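Local coordinates for probable ribonuclease HepT (Haemophilus influenzae, PDB 1JOG), which probably acts as the RNase toxin of a type VII toxin-antitoxin pair, neutralized by its cognate antitoxin MntA, probably through AMPylation, at residues A[11-15]-A[132-136]; A[80-84]-A[99-103]. Residues are numbered along the deposited sequence.

Interaction 1 of 2, residues A[11-15]-A[132-136]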
loop_
_atom_site.group_PDB
_atom_site.type_symbol
_atom_site.label_atom_id
_atom_site.label_comp_id
_atom_site.label_asym_id
_atom_site.label_seq_id
_atom_site.Cartn_x
_atom_site.Cartn_y
_atom_site.Cartn_z
ATOM N N LEU A 11 1.426 -1.554 -16.726
ATOM C CA LEU A 11 1.787 -0.205 -16.405
ATOM C C LEU A 11 0.701 0.678 -16.956
ATOM O O LEU A 11 0.189 1.576 -16.249
ATOM C CB LEU A 11 3.111 0.179 -17.016
ATOM C CG LEU A 11 3.462 1.659 -16.906
ATOM C CD1 LEU A 11 3.277 2.136 -15.475
ATOM C CD2 LEU A 11 4.908 1.852 -17.351
ATOM N N ASP A 12 0.273 0.371 -18.174
ATOM C CA ASP A 12 -0.733 1.204 -18.861
ATOM C C ASP A 12 -2.086 1.177 -18.140
ATOM O O ASP A 12 -2.758 2.221 -17.940
ATOM C CB ASP A 12 -0.896 0.709 -20.315
ATOM C CG ASP A 12 -1.494 1.776 -21.257
ATOM O OD1 ASP A 12 -2.707 2.049 -21.168
ATOM O OD2 ASP A 12 -0.746 2.348 -22.084
ATOM N N ALA A 13 -2.486 -0.013 -17.714
ATOM C CA ALA A 13 -3.757 -0.098 -17.076
ATOM C C ALA A 13 -3.759 0.409 -15.602
ATOM O O ALA A 13 -4.788 0.873 -15.130
ATOM C CB ALA A 13 -4.320 -1.550 -17.229
ATOM N N ALA A 14 -2.612 0.358 -14.917
ATOM C CA ALA A 14 -2.538 0.796 -13.533
ATOM C C ALA A 14 -2.644 2.323 -13.569
ATOM O O ALA A 14 -3.402 2.916 -12.805
ATOM C CB ALA A 14 -1.226 0.342 -12.876
ATOM N N PHE A 15 -1.881 2.921 -14.478
ATOM C CA PHE A 15 -1.876 4.352 -14.767
ATOM C C PHE A 15 -3.254 4.908 -15.051
ATOM O O PHE A 15 -3.708 5.864 -14.439
ATOM C CB PHE A 15 -1.062 4.641 -16.006
ATOM C CG PHE A 15 -1.118 6.083 -16.435
ATOM C CD1 PHE A 15 -1.948 6.483 -17.446
ATOM C CD2 PHE A 15 -0.388 7.046 -15.769
ATOM C CE1 PHE A 15 -2.082 7.884 -17.815
ATOM C CE2 PHE A 15 -0.513 8.419 -16.124
ATOM C CZ PHE A 15 -1.367 8.827 -17.152
ATOM N N SER A 132 4.598 10.593 -14.872
ATOM C CA SER A 132 4.416 9.165 -15.063
ATOM C C SER A 132 3.877 8.965 -16.469
ATOM O O SER A 132 4.264 8.039 -17.157
ATOM C CB SER A 132 3.477 8.580 -13.971
ATOM O OG SER A 132 2.138 9.039 -14.052
ATOM N N SER A 133 2.941 9.810 -16.886
ATOM C CA SER A 133 2.444 9.715 -18.257
ATOM C C SER A 133 3.548 10.056 -19.265
ATOM O O SER A 133 3.494 9.588 -20.374
ATOM C CB SER A 133 1.368 10.718 -18.496
ATOM O OG SER A 133 0.838 10.658 -19.801
ATOM N N PHE A 134 4.535 10.888 -18.934
ATOM C CA PHE A 134 5.509 11.132 -19.988
ATOM C C PHE A 134 6.305 9.874 -20.171
ATOM O O PHE A 134 6.530 9.472 -21.272
ATOM C CB PHE A 134 6.467 12.288 -19.684
ATOM C CG PHE A 134 6.015 13.642 -20.232
ATOM C CD1 PHE A 134 5.147 14.476 -19.484
ATOM C CD2 PHE A 134 6.551 14.146 -21.442
ATOM C CE1 PHE A 134 4.833 15.786 -19.914
ATOM C CE2 PHE A 134 6.227 15.466 -21.877
ATOM C CZ PHE A 134 5.371 16.279 -21.104
ATOM N N LEU A 135 6.725 9.267 -19.070
ATOM C CA LEU A 135 7.498 8.048 -19.104
ATOM C C LEU A 135 6.816 7.010 -19.960
ATOM O O LEU A 135 7.418 6.396 -20.826
ATOM C CB LEU A 135 7.624 7.485 -17.694
ATOM C CG LEU A 135 7.977 6.006 -17.632
ATOM C CD1 LEU A 135 9.530 5.894 -18.085
ATOM C CD2 LEU A 135 7.897 5.482 -16.234
ATOM N N LEU A 136 5.545 6.792 -19.687
ATOM C CA LEU A 136 4.781 5.809 -20.429
ATOM C C LEU A 136 4.795 6.160 -21.904
ATOM O O LEU A 136 4.679 5.280 -22.727
ATOM C CB LEU A 136 3.366 5.809 -19.921
ATOM C CG LEU A 136 2.468 4.604 -19.885
ATOM C CD1 LEU A 136 1.207 5.073 -19.155
ATOM C CD2 LEU A 136 2.139 4.095 -21.271
#
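Two nearly antiparallel helices of the all-helical HepT fold, a helical bundle, pack here: 11-15, on helix 8-26, meets 132-136, on helix 125-140, with local axes 11.1 Å apart and 155° between their N-to-C directions. The helices near the two chain ends are thereby joined. L11 points its CA-to-CB bond at the partner and sets its CG 4.3 Å from CG of L136; its side chain also touches M60 of helix 36-68, so it sits where three helices converge. D12 lies at the margin, its carboxylate swinging in until OD2 is 3.5 Å from CD2 of L136, a van der Waals contact. A14 faces M60's helix instead, touching L56. One turn after L11, F15 (chi1 t) reaches across to the N-terminal half of 132-136: CZ packs 3.6 Å from CB of S133, and the ring edge meets S132, whose OG is 3.4 Å from CE2 of F15. That hydroxyl is held by its own helix, hydrogen-bonded to the carbonyls of F128 and L129. No hydrogen bond links the segments; L136, between L11 and F15, supplies an off-centre CH-pi contact, its CD1 4.2 Å from the F15 ring centroid and 29° off the normal.

Interaction 2 of 2, residues A[80-84]-A[99-103]; sequences FKDIL and WVAYR
Build 81-84 and 99-103 as alpha-helix and set the segments nearly antiparallel, local axes 11.2 Å apart, N-to-C directions 149° apart, with L84 opposite W99 (CA to CA 7.6 Å) and K81 opposite V100 (7.9 Å). Fourteen residues connect them, making a helical hairpin of sequential helices. W99 (chi1 m) starts toward 80-84, its CB 3.8 Å from CD1 of L84, but its indole then leads away; its carbonyl O lies 3.4 Å from CZ at the edge of the F80 ring while accepting the helical bond from R103 N (3.1 Å). V100 (chi1 t) fills the middle, CG2 being 3.7 Å from CD1 of L84, 4.2 Å from CE2 of F80 and 3.9 Å from NZ of K81. R103, with chi1 and chi2 t and chi3 p, lays its chain over F80 (chi1 t): CD stands 3.7 Å from the ring centroid, 4° off the normal, a face-on CH-pi contact, and NH1 comes within 3.3 Å of CB of F80. No hydrogen bond crosses. Helix 36-68 flanks the pair, Y54 touching both F80 and R103 and L58 touching F80, while W99 reaches L135 and Y102 OH hydrogen-bonds to D127, both on helix 125-140.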
loop_
_atom_site.group_PDB
_atom_site.type_symbol
_atom_site.label_atom_id
_atom_site.label_comp_id
_atom_site.label_asym_id
_atom_site.label_seq_id
_atom_site.Cartn_x
_atom_site.Cartn_y
_atom_site.Cartn_z
ATOM N N PHE A 80 18.186 2.327 -7.224
ATOM C CA PHE A 80 17.276 3.365 -7.653
ATOM C C PHE A 80 17.851 4.404 -8.622
ATOM O O PHE A 80 17.420 4.510 -9.801
ATOM C CB PHE A 80 16.744 4.064 -6.408
ATOM C CG PHE A 80 15.680 5.048 -6.709
ATOM C CD1 PHE A 80 14.478 4.625 -7.303
ATOM C CD2 PHE A 80 15.860 6.393 -6.440
ATOM C CE1 PHE A 80 13.468 5.531 -7.621
ATOM C CE2 PHE A 80 14.852 7.327 -6.751
ATOM C CZ PHE A 80 13.664 6.899 -7.338
ATOM N N LYS A 81 18.821 5.162 -8.113
ATOM C CA LYS A 81 19.526 6.249 -8.850
ATOM C C LYS A 81 20.326 5.920 -10.128
ATOM O O LYS A 81 20.520 6.775 -11.018
ATOM C CB LYS A 81 20.427 7.029 -7.871
ATOM C CG LYS A 81 19.663 8.072 -7.061
ATOM C CD LYS A 81 20.456 8.501 -5.846
ATOM C CE LYS A 81 19.692 9.547 -4.996
ATOM N NZ LYS A 81 19.598 10.929 -5.592
ATOM N N ASP A 82 20.751 4.685 -10.247
ATOM C CA ASP A 82 21.448 4.264 -11.445
ATOM C C ASP A 82 20.361 4.097 -12.474
ATOM O O ASP A 82 20.482 4.555 -13.609
ATOM C CB ASP A 82 22.159 2.932 -11.206
ATOM C CG ASP A 82 23.359 3.082 -10.306
ATOM O OD1 ASP A 82 23.996 4.170 -10.434
ATOM O OD2 ASP A 82 23.655 2.137 -9.507
ATOM N N ILE A 83 19.282 3.438 -12.074
ATOM C CA ILE A 83 18.121 3.204 -12.941
ATOM C C ILE A 83 17.629 4.591 -13.460
ATOM O O ILE A 83 17.349 4.761 -14.668
ATOM C CB ILE A 83 16.965 2.496 -12.107
ATOM C CG1 ILE A 83 17.391 1.098 -11.629
ATOM C CG2 ILE A 83 15.706 2.391 -12.909
ATOM C CD1 ILE A 83 17.536 0.110 -12.741
ATOM N N LEU A 84 17.516 5.577 -12.552
ATOM C CA LEU A 84 17.051 6.912 -12.972
ATOM C C LEU A 84 18.071 7.526 -13.880
ATOM O O LEU A 84 17.700 8.055 -14.893
ATOM C CB LEU A 84 16.808 7.842 -11.800
ATOM C CG LEU A 84 15.748 7.410 -10.791
ATOM C CD1 LEU A 84 15.500 8.571 -9.717
ATOM C CD2 LEU A 84 14.526 7.019 -11.551
ATOM N N TRP A 99 11.541 12.032 -9.845
ATOM C CA TRP A 99 11.381 10.613 -9.486
ATOM C C TRP A 99 12.020 10.395 -8.142
ATOM O O TRP A 99 11.543 9.580 -7.353
ATOM C CB TRP A 99 11.976 9.707 -10.557
ATOM C CG TRP A 99 11.105 9.762 -11.767
ATOM C CD1 TRP A 99 11.226 10.620 -12.885
ATOM C CD2 TRP A 99 9.931 9.011 -11.977
ATOM N NE1 TRP A 99 10.183 10.407 -13.738
ATOM C CE2 TRP A 99 9.380 9.420 -13.215
ATOM C CE3 TRP A 99 9.277 8.030 -11.243
ATOM C CZ2 TRP A 99 8.208 8.883 -13.716
ATOM C CZ3 TRP A 99 8.092 7.527 -11.751
ATOM C CH2 TRP A 99 7.574 7.935 -12.955
ATOM N N VAL A 100 13.056 11.183 -7.838
ATOM C CA VAL A 100 13.684 11.050 -6.546
ATOM C C VAL A 100 12.656 11.454 -5.485
ATOM O O VAL A 100 12.532 10.842 -4.423
ATOM C CB VAL A 100 14.932 11.925 -6.454
ATOM C CG1 VAL A 100 15.374 12.010 -5.018
ATOM C CG2 VAL A 100 16.058 11.327 -7.264
ATOM N N ALA A 101 11.888 12.483 -5.797
ATOM C CA ALA A 101 10.870 12.950 -4.876
ATOM C C ALA A 101 9.717 11.925 -4.844
ATOM O O ALA A 101 9.129 11.698 -3.785
ATOM C CB ALA A 101 10.363 14.390 -5.319
ATOM N N TYR A 102 9.369 11.310 -5.978
ATOM C CA TYR A 102 8.287 10.281 -5.959
ATOM C C TYR A 102 8.642 9.082 -5.017
ATOM O O TYR A 102 7.798 8.495 -4.364
ATOM C CB TYR A 102 8.018 9.820 -7.379
ATOM C CG TYR A 102 7.485 10.921 -8.281
ATOM C CD1 TYR A 102 7.674 10.880 -9.671
ATOM C CD2 TYR A 102 6.792 12.006 -7.735
ATOM C CE1 TYR A 102 7.199 11.886 -10.467
ATOM C CE2 TYR A 102 6.320 13.007 -8.505
ATOM C CZ TYR A 102 6.528 12.964 -9.876
ATOM O OH TYR A 102 6.154 14.070 -10.652
ATOM N N ARG A 103 9.912 8.750 -4.910
ATOM C CA ARG A 103 10.293 7.731 -3.963
ATOM C C ARG A 103 10.137 8.250 -2.486
ATOM O O ARG A 103 9.632 7.533 -1.639
ATOM C CB ARG A 103 11.738 7.287 -4.232
ATOM C CG ARG A 103 12.068 6.186 -3.296
ATOM C CD ARG A 103 13.393 5.515 -3.552
ATOM N NE ARG A 103 14.474 6.419 -3.278
ATOM C CZ ARG A 103 15.730 6.049 -3.148
ATOM N NH1 ARG A 103 16.052 4.764 -3.264
ATOM N NH2 ARG A 103 16.660 6.974 -2.933
#

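W99 bridges the two contacts. Its CB and carbonyl O serve interaction 2, whereas the far end of its indole packs on segment 132-136 of interaction 1: CH2 of W99 lies 4.0 Å from CA of S132 and 4.1 Å from CD2 of L135. The centres of the contacts are about 16 Å apart, and both segments of interaction 2 fall in the sequence between 15 and 132. Helix 36-68 borders both, meeting L11, A14 and L135 in one and F80, I83 and R103 in the other. Interaction 2 is next to the probable active site: the R103 side chain lies about 5 Å from that of R106, which opens the RX(4)HXY motif and is probably catalytic, as in related HepT toxins. Interaction 1 lies away from that site.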